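Local atomic coordinates of ATP-dependent DNA helicase uvsW (Enterobacteria phage T4, PDB entry 1RIF), a protein that couples ATP hydrolysis to 3'-5' translocation and duplex DNA unwinding, driving branch migration of Holliday junctions and the reorganisation of stalled replication forks. Residues T214-P219 with S243-G248; G227-D232 with G274-I279. The protein carries 1 engineered substitution. All coordinates share one frame; numbering follows the deposited sequence.

Contact 1 of 2, residues T214-P219 with S243-G248; sequences TVVKQP and SSIISG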
ATOM      1  N   THR A 214      -5.052   4.544 -14.982  1.00 23.48           N
ATOM      2  CA  THR A 214      -4.081   5.546 -15.398  1.00 22.68           C
ATOM      3  C   THR A 214      -2.719   5.133 -14.872  1.00 22.16           C
ATOM      4  O   THR A 214      -1.750   5.041 -15.619  1.00 22.22           O
ATOM      5  CB  THR A 214      -4.416   6.928 -14.821  1.00 22.04           C
ATOM      6  OG1 THR A 214      -5.586   7.440 -15.467  1.00 22.84           O
ATOM      7  CG2 THR A 214      -3.251   7.891 -15.028  1.00 22.99           C
ATOM      8  N   VAL A 215      -2.675   4.883 -13.569  1.00 22.36           N
ATOM      9  CA  VAL A 215      -1.465   4.497 -12.864  1.00 21.17           C
ATOM     10  C   VAL A 215      -0.711   3.313 -13.473  1.00 21.24           C
ATOM     11  O   VAL A 215       0.514   3.350 -13.594  1.00 20.70           O
ATOM     12  CB  VAL A 215      -1.807   4.210 -11.380  1.00 20.81           C
ATOM     13  CG1 VAL A 215      -0.682   3.465 -10.702  1.00 21.41           C
ATOM     14  CG2 VAL A 215      -2.084   5.523 -10.667  1.00 20.45           C
ATOM     15  N   VAL A 216      -1.435   2.269 -13.858  1.00 20.90           N
ATOM     16  CA  VAL A 216      -0.812   1.085 -14.441  1.00 21.10           C
ATOM     17  C   VAL A 216      -0.047   1.377 -15.745  1.00 21.80           C
ATOM     18  O   VAL A 216       0.874   0.641 -16.106  1.00 21.57           O
ATOM     19  CB  VAL A 216      -1.879  -0.017 -14.695  1.00 23.02           C
ATOM     20  CG1 VAL A 216      -1.310  -1.107 -15.579  1.00 27.35           C
ATOM     21  CG2 VAL A 216      -2.329  -0.625 -13.369  1.00 21.26           C
ATOM     22  N   LYS A 217      -0.419   2.452 -16.435  1.00 21.36           N
ATOM     23  CA  LYS A 217       0.226   2.841 -17.693  1.00 22.93           C
ATOM     24  C   LYS A 217       1.443   3.740 -17.511  1.00 24.16           C
ATOM     25  O   LYS A 217       1.885   4.385 -18.453  1.00 25.20           O
ATOM     26  CB  LYS A 217      -0.770   3.564 -18.601  1.00 23.60           C
ATOM     27  CG  LYS A 217      -2.009   2.751 -18.900  1.00 25.21           C
ATOM     28  CD  LYS A 217      -2.920   3.439 -19.895  1.00 26.94           C
ATOM     29  CE  LYS A 217      -3.455   4.751 -19.363  1.00 27.70           C
ATOM     30  NZ  LYS A 217      -4.641   5.196 -20.164  1.00 28.41           N
ATOM     31  N   GLN A 218       1.983   3.790 -16.301  1.00 27.09           N
ATOM     32  CA  GLN A 218       3.140   4.629 -16.028  1.00 26.86           C
ATOM     33  C   GLN A 218       4.418   3.802 -16.022  1.00 27.09           C
ATOM     34  O   GLN A 218       4.405   2.625 -15.662  1.00 26.45           O
ATOM     35  CB  GLN A 218       2.969   5.326 -14.675  1.00 29.34           C
ATOM     36  CG  GLN A 218       2.895   6.842 -14.762  1.00 35.49           C
ATOM     37  CD  GLN A 218       1.679   7.346 -15.516  1.00 37.57           C
ATOM     38  OE1 GLN A 218       1.621   8.508 -15.904  1.00 39.87           O
ATOM     39  NE2 GLN A 218       0.698   6.475 -15.717  1.00 41.18           N
ATOM     40  N   PRO A 219       5.542   4.403 -16.442  1.00 26.45           N
ATOM     41  CA  PRO A 219       6.799   3.647 -16.446  1.00 25.62           C
ATOM     42  C   PRO A 219       7.186   3.161 -15.052  1.00 24.69           C
ATOM     43  O   PRO A 219       6.925   3.834 -14.062  1.00 24.25           O
ATOM     44  CB  PRO A 219       7.811   4.638 -17.034  1.00 26.37           C
ATOM     45  CG  PRO A 219       7.148   5.989 -16.887  1.00 27.39           C
ATOM     46  CD  PRO A 219       5.701   5.699 -17.122  1.00 23.99           C
ATOM     47  N   SER A 243       0.450  -6.576  -9.193  1.00 23.24           N
ATOM     48  CA  SER A 243       1.706  -7.140  -9.654  1.00 24.76           C
ATOM     49  C   SER A 243       2.347  -6.271 -10.726  1.00 25.39           C
ATOM     50  O   SER A 243       3.549  -6.363 -10.974  1.00 27.30           O
ATOM     51  CB  SER A 243       1.507  -8.581 -10.158  1.00 25.63           C
ATOM     52  OG  SER A 243       0.492  -8.671 -11.134  1.00 28.40           O
ATOM     53  N   SER A 244       1.550  -5.399 -11.336  1.00 25.01           N
ATOM     54  CA  SER A 244       2.041  -4.511 -12.385  1.00 23.92           C
ATOM     55  C   SER A 244       2.873  -3.317 -11.884  1.00 23.56           C
ATOM     56  O   SER A 244       3.817  -2.903 -12.554  1.00 23.13           O
ATOM     57  CB  SER A 244       0.862  -4.001 -13.219  1.00 23.80           C
ATOM     58  OG  SER A 244       1.313  -3.285 -14.345  1.00 25.49           O
ATOM     59  N   ILE A 245       2.542  -2.773 -10.713  1.00 21.88           N
ATOM     60  CA  ILE A 245       3.271  -1.616 -10.182  1.00 21.72           C
ATOM     61  C   ILE A 245       4.026  -1.837  -8.874  1.00 21.86           C
ATOM     62  O   ILE A 245       4.774  -0.958  -8.446  1.00 22.62           O
ATOM     63  CB  ILE A 245       2.332  -0.403  -9.914  1.00 21.16           C
ATOM     64  CG1 ILE A 245       1.393  -0.720  -8.746  1.00 20.81           C
ATOM     65  CG2 ILE A 245       1.527  -0.064 -11.161  1.00 23.38           C
ATOM     66  CD1 ILE A 245       0.681   0.500  -8.162  1.00 19.48           C
ATOM     67  N   ILE A 246       3.839  -2.988  -8.238  1.00 20.61           N
ATOM     68  CA  ILE A 246       4.481  -3.254  -6.956  1.00 20.80           C
ATOM     69  C   ILE A 246       6.009  -3.109  -6.930  1.00 22.19           C
ATOM     70  O   ILE A 246       6.560  -2.515  -6.002  1.00 22.48           O
ATOM     71  CB  ILE A 246       4.072  -4.653  -6.423  1.00 18.17           C
ATOM     72  CG1 ILE A 246       4.537  -4.811  -4.972  1.00 17.07           C
ATOM     73  CG2 ILE A 246       4.634  -5.747  -7.334  1.00 18.84           C
ATOM     74  CD1 ILE A 246       3.954  -6.031  -4.260  1.00 13.68           C
ATOM     75  N   SER A 247       6.691  -3.634  -7.941  1.00 22.15           N
ATOM     76  CA  SER A 247       8.146  -3.543  -8.000  1.00 24.16           C
ATOM     77  C   SER A 247       8.615  -2.109  -8.228  1.00 25.18           C
ATOM     78  O   SER A 247       9.709  -1.734  -7.806  1.00 26.15           O
ATOM     79  CB  SER A 247       8.689  -4.436  -9.117  1.00 25.38           C
ATOM     80  OG  SER A 247       8.418  -5.799  -8.855  1.00 28.59           O
ATOM     81  N   GLY A 248       7.786  -1.310  -8.898  1.00 25.36           N
ATOM     82  CA  GLY A 248       8.139   0.075  -9.162  1.00 22.29           C
ATOM     83  C   GLY A 248       8.205   0.947  -7.919  1.00 21.59           C
ATOM     84  O   GLY A 248       8.940   1.935  -7.887  1.00 21.22           O
TER
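Ile245 points its branched side chain at two consecutive valines, Val215 and Val216, and meets each of them differently. Against Val215 the two side chains cross at about a right angle: CG1 of Val215 lies 4.1 Å from CD1 of Ile245 and also reaches its CG2, so one methyl touches both branches of the isoleucine. The chi1 of Ile245 (68°) places CG1 between the backbone N and the carbonyl carbon and leaves CG2 beside the N. That CG2 faces the backbone of Val216, 4.2 Å from its CA, with a looser contact between the two CG2 methyls. At the more exposed margin, Ser244 OG, anti to its own N (chi1 -172°), comes within 3.6 Å of Val216 CG1. This is van der Waals contact; no hydrogen bond joins the segments. Beta-branched residues suit the place, because their methyls sit close to the main chain and let the backbones approach, with the CA atoms of Val216 and Ile245 6.5 Å apart. A type I turn, closed by Gln218 N to Val215 O at 3.1 Å, reverses the chain beyond Val215. Phe223 touches both Val215 and Ile245, and helix 269-276 packs on Ile245 of helix 239-245.

Contact 2 of 2, residues G227-D232 with G274-I279; sequences GMMMND and GMFGEI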
ATOM      1  N   GLY A 227       7.097   8.009  -1.649  1.00 15.77           N
ATOM      2  CA  GLY A 227       7.489   7.524  -0.341  1.00 14.99           C
ATOM      3  C   GLY A 227       6.292   6.925   0.383  1.00 14.84           C
ATOM      4  O   GLY A 227       6.433   6.113   1.302  1.00 13.79           O
ATOM      5  N   MET A 228       5.103   7.343  -0.035  1.00 14.65           N
ATOM      6  CA  MET A 228       3.863   6.855   0.545  1.00 15.73           C
ATOM      7  C   MET A 228       2.840   6.655  -0.561  1.00 15.54           C
ATOM      8  O   MET A 228       2.789   7.424  -1.510  1.00 15.66           O
ATOM      9  CB  MET A 228       3.317   7.848   1.573  1.00 16.87           C
ATOM     10  CG  MET A 228       1.986   7.433   2.186  1.00 17.73           C
ATOM     11  SD  MET A 228       1.306   8.659   3.342  1.00 18.10           S
ATOM     12  CE  MET A 228       2.283   8.305   4.818  1.00 16.30           C
ATOM     13  N   MET A 229       2.036   5.605  -0.436  1.00 17.85           N
ATOM     14  CA  MET A 229       0.999   5.287  -1.417  1.00 18.91           C
ATOM     15  C   MET A 229      -0.228   4.758  -0.682  1.00 18.45           C
ATOM     16  O   MET A 229      -0.115   3.981   0.270  1.00 17.99           O
ATOM     17  CB  MET A 229       1.518   4.239  -2.424  1.00 19.54           C
ATOM     18  CG  MET A 229       0.515   3.764  -3.480  1.00 23.21           C
ATOM     19  SD  MET A 229      -0.651   2.460  -2.933  1.00 27.13           S
ATOM     20  CE  MET A 229       0.428   1.043  -2.849  1.00 26.22           C
ATOM     21  N   MET A 230      -1.396   5.201  -1.130  1.00 18.03           N
ATOM     22  CA  MET A 230      -2.667   4.792  -0.557  1.00 18.74           C
ATOM     23  C   MET A 230      -3.647   4.412  -1.664  1.00 19.01           C
ATOM     24  O   MET A 230      -3.675   5.036  -2.734  1.00 18.76           O
ATOM     25  CB  MET A 230      -3.293   5.938   0.242  1.00 21.53           C
ATOM     26  CG  MET A 230      -2.516   6.421   1.438  1.00 25.36           C
ATOM     27  SD  MET A 230      -3.171   8.024   1.944  1.00 26.73           S
ATOM     28  CE  MET A 230      -1.723   9.041   1.838  1.00 24.50           C
ATOM     29  N   ASN A 231      -4.462   3.398  -1.393  1.00 18.06           N
ATOM     30  CA  ASN A 231      -5.480   2.961  -2.337  1.00 17.12           C
ATOM     31  C   ASN A 231      -6.798   2.807  -1.573  1.00 17.38           C
ATOM     32  O   ASN A 231      -6.965   1.875  -0.783  1.00 15.88           O
ATOM     33  CB  ASN A 231      -5.078   1.636  -2.997  1.00 14.84           C
ATOM     34  CG  ASN A 231      -6.139   1.115  -3.974  1.00 15.86           C
ATOM     35  OD1 ASN A 231      -6.935   1.880  -4.530  1.00 17.13           O
ATOM     36  ND2 ASN A 231      -6.135  -0.188  -4.198  1.00 13.45           N
ATOM     37  N   ASP A 232      -7.712   3.749  -1.786  1.00 16.63           N
ATOM     38  CA  ASP A 232      -9.014   3.706  -1.139  1.00 18.49           C
ATOM     39  C   ASP A 232      -9.862   2.703  -1.925  1.00 16.42           C
ATOM     40  O   ASP A 232      -9.966   2.809  -3.139  1.00 15.59           O
ATOM     41  CB  ASP A 232      -9.652   5.103  -1.154  1.00 22.51           C
ATOM     42  CG  ASP A 232     -10.905   5.186  -0.297  1.00 26.98           C
ATOM     43  OD1 ASP A 232     -10.867   4.774   0.880  1.00 29.73           O
ATOM     44  OD2 ASP A 232     -11.938   5.669  -0.799  1.00 33.12           O
ATOM     45  N   GLY A 274       0.478  -8.511   0.602  1.00 18.75           N
ATOM     46  CA  GLY A 274       1.827  -8.408   0.075  1.00 18.51           C
ATOM     47  C   GLY A 274       2.057  -7.002  -0.458  1.00 19.07           C
ATOM     48  O   GLY A 274       3.172  -6.495  -0.448  1.00 19.41           O
ATOM     49  N   MET A 275       0.985  -6.364  -0.917  1.00 20.50           N
ATOM     50  CA  MET A 275       1.060  -5.014  -1.458  1.00 20.79           C
ATOM     51  C   MET A 275       0.777  -3.931  -0.417  1.00 21.50           C
ATOM     52  O   MET A 275       1.364  -2.855  -0.472  1.00 22.32           O
ATOM     53  CB  MET A 275       0.072  -4.858  -2.618  1.00 21.23           C
ATOM     54  CG  MET A 275      -0.062  -3.432  -3.163  1.00 23.84           C
ATOM     55  SD  MET A 275       1.454  -2.790  -3.917  1.00 28.16           S
ATOM     56  CE  MET A 275       0.800  -1.810  -5.259  1.00 28.14           C
ATOM     57  N   PHE A 276      -0.107  -4.221   0.537  1.00 21.90           N
ATOM     58  CA  PHE A 276      -0.494  -3.238   1.547  1.00 23.18           C
ATOM     59  C   PHE A 276      -0.165  -3.488   3.023  1.00 23.41           C
ATOM     60  O   PHE A 276      -0.366  -2.599   3.847  1.00 26.49           O
ATOM     61  CB  PHE A 276      -2.002  -2.980   1.443  1.00 21.90           C
ATOM     62  CG  PHE A 276      -2.428  -2.389   0.134  1.00 21.25           C
ATOM     63  CD1 PHE A 276      -3.127  -3.156  -0.792  1.00 19.52           C
ATOM     64  CD2 PHE A 276      -2.109  -1.070  -0.183  1.00 19.28           C
ATOM     65  CE1 PHE A 276      -3.499  -2.625  -2.020  1.00 20.02           C
ATOM     66  CE2 PHE A 276      -2.473  -0.527  -1.405  1.00 19.24           C
ATOM     67  CZ  PHE A 276      -3.169  -1.304  -2.331  1.00 20.16           C
ATOM     68  N   GLY A 277       0.314  -4.677   3.370  1.00 24.11           N
ATOM     69  CA  GLY A 277       0.620  -4.959   4.764  1.00 22.75           C
ATOM     70  C   GLY A 277      -0.496  -5.692   5.492  1.00 23.41           C
ATOM     71  O   GLY A 277      -1.568  -5.943   4.933  1.00 22.61           O
ATOM     72  N   GLU A 278      -0.253  -6.036   6.751  1.00 25.39           N
ATOM     73  CA  GLU A 278      -1.254  -6.743   7.542  1.00 29.70           C
ATOM     74  C   GLU A 278      -2.528  -5.939   7.745  1.00 29.25           C
ATOM     75  O   GLU A 278      -2.517  -4.707   7.706  1.00 29.08           O
ATOM     76  CB  GLU A 278      -0.685  -7.140   8.904  1.00 31.23           C
ATOM     77  CG  GLU A 278      -0.052  -8.511   8.905  1.00 37.91           C
ATOM     78  CD  GLU A 278       1.426  -8.465   9.206  1.00 41.29           C
ATOM     79  OE1 GLU A 278       1.786  -7.984  10.302  1.00 43.11           O
ATOM     80  OE2 GLU A 278       2.225  -8.912   8.351  1.00 45.04           O
ATOM     81  N   ILE A 279      -3.622  -6.651   7.975  1.00 28.39           N
ATOM     82  CA  ILE A 279      -4.925  -6.037   8.170  1.00 30.39           C
ATOM     83  C   ILE A 279      -5.110  -5.477   9.574  1.00 32.05           C
ATOM     84  O   ILE A 279      -4.667  -6.075  10.551  1.00 32.71           O
ATOM     85  CB  ILE A 279      -6.037  -7.058   7.908  1.00 30.81           C
ATOM     86  CG1 ILE A 279      -5.952  -7.552   6.462  1.00 32.02           C
ATOM     87  CG2 ILE A 279      -7.388  -6.446   8.223  1.00 31.17           C
ATOM     88  CD1 ILE A 279      -6.891  -8.703   6.135  1.00 31.42           C
TER
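Just ahead of Asp232, the first residue of the predicted DEAH box, Met229 and Asn231 of strand 226-232 pack against the end of helix 269-276. Phe276 supplies the ring, whose flat shape gives Met229 CE and Asn231 CB a broad apolar surface. Met229 makes a Met-aromatic contact with it: SD lies 5.2 Å from the ring centroid and 76° off the normal, at the edge, while CE touches Phe276 CE2 at 3.6 Å. The methionine reaches there because its chain, anti to N at chi1, bends at both chi2 (-82°) and chi3. Its CE also meets Met275 CE, 3.8 Å away, the two side chains crossing at about a right angle. The flexible, polarisable thioethers can follow the outline of the ring. CG of Met275 lies over the centre of one face of Phe276, 3.7 Å above the plane.

In the parallel sheet of the P-loop NTPase core, side chains of strand 226-232 alternate: Met229 and Asn231 face Phe276, whereas Met230 points away and packs on helix 141-155. Asn231 is short enough to offer its CB to Phe276 CZ at 3.6 Å, an oblique approach to the ring. Past the helix, Gly277 takes a positive phi (97°), a conformation in which any side chain would collide with the carbonyl oxygen of Phe276, and the chain turns into strand 278-280. Asp232 OD1 forms a salt bridge with Arg141, an engineered residue in the predicted ATP site.

The centres of the two contacts lie about 14 Å apart within the helicase ATP-binding region of this N-terminal piece of UvsW. Their segments alternate along the chain: 214-219, then 227-232, 243-248 and 274-279. Helix 212-215 leads into strand 226-232, which is followed by helix 239-245, so each contact joins parts separated by a part of the other. Contact 2 lies about 1 Å from the centre of the chain and includes a strand of the seven-stranded parallel sheet; contact 1 lies about 13 Å from that centre. They meet where Ile246 CG1 packs 3.8 Å from Met275 SD, making packing continuous from helix 239-245 to the strand that carries the first residue of the predicted DEAH box.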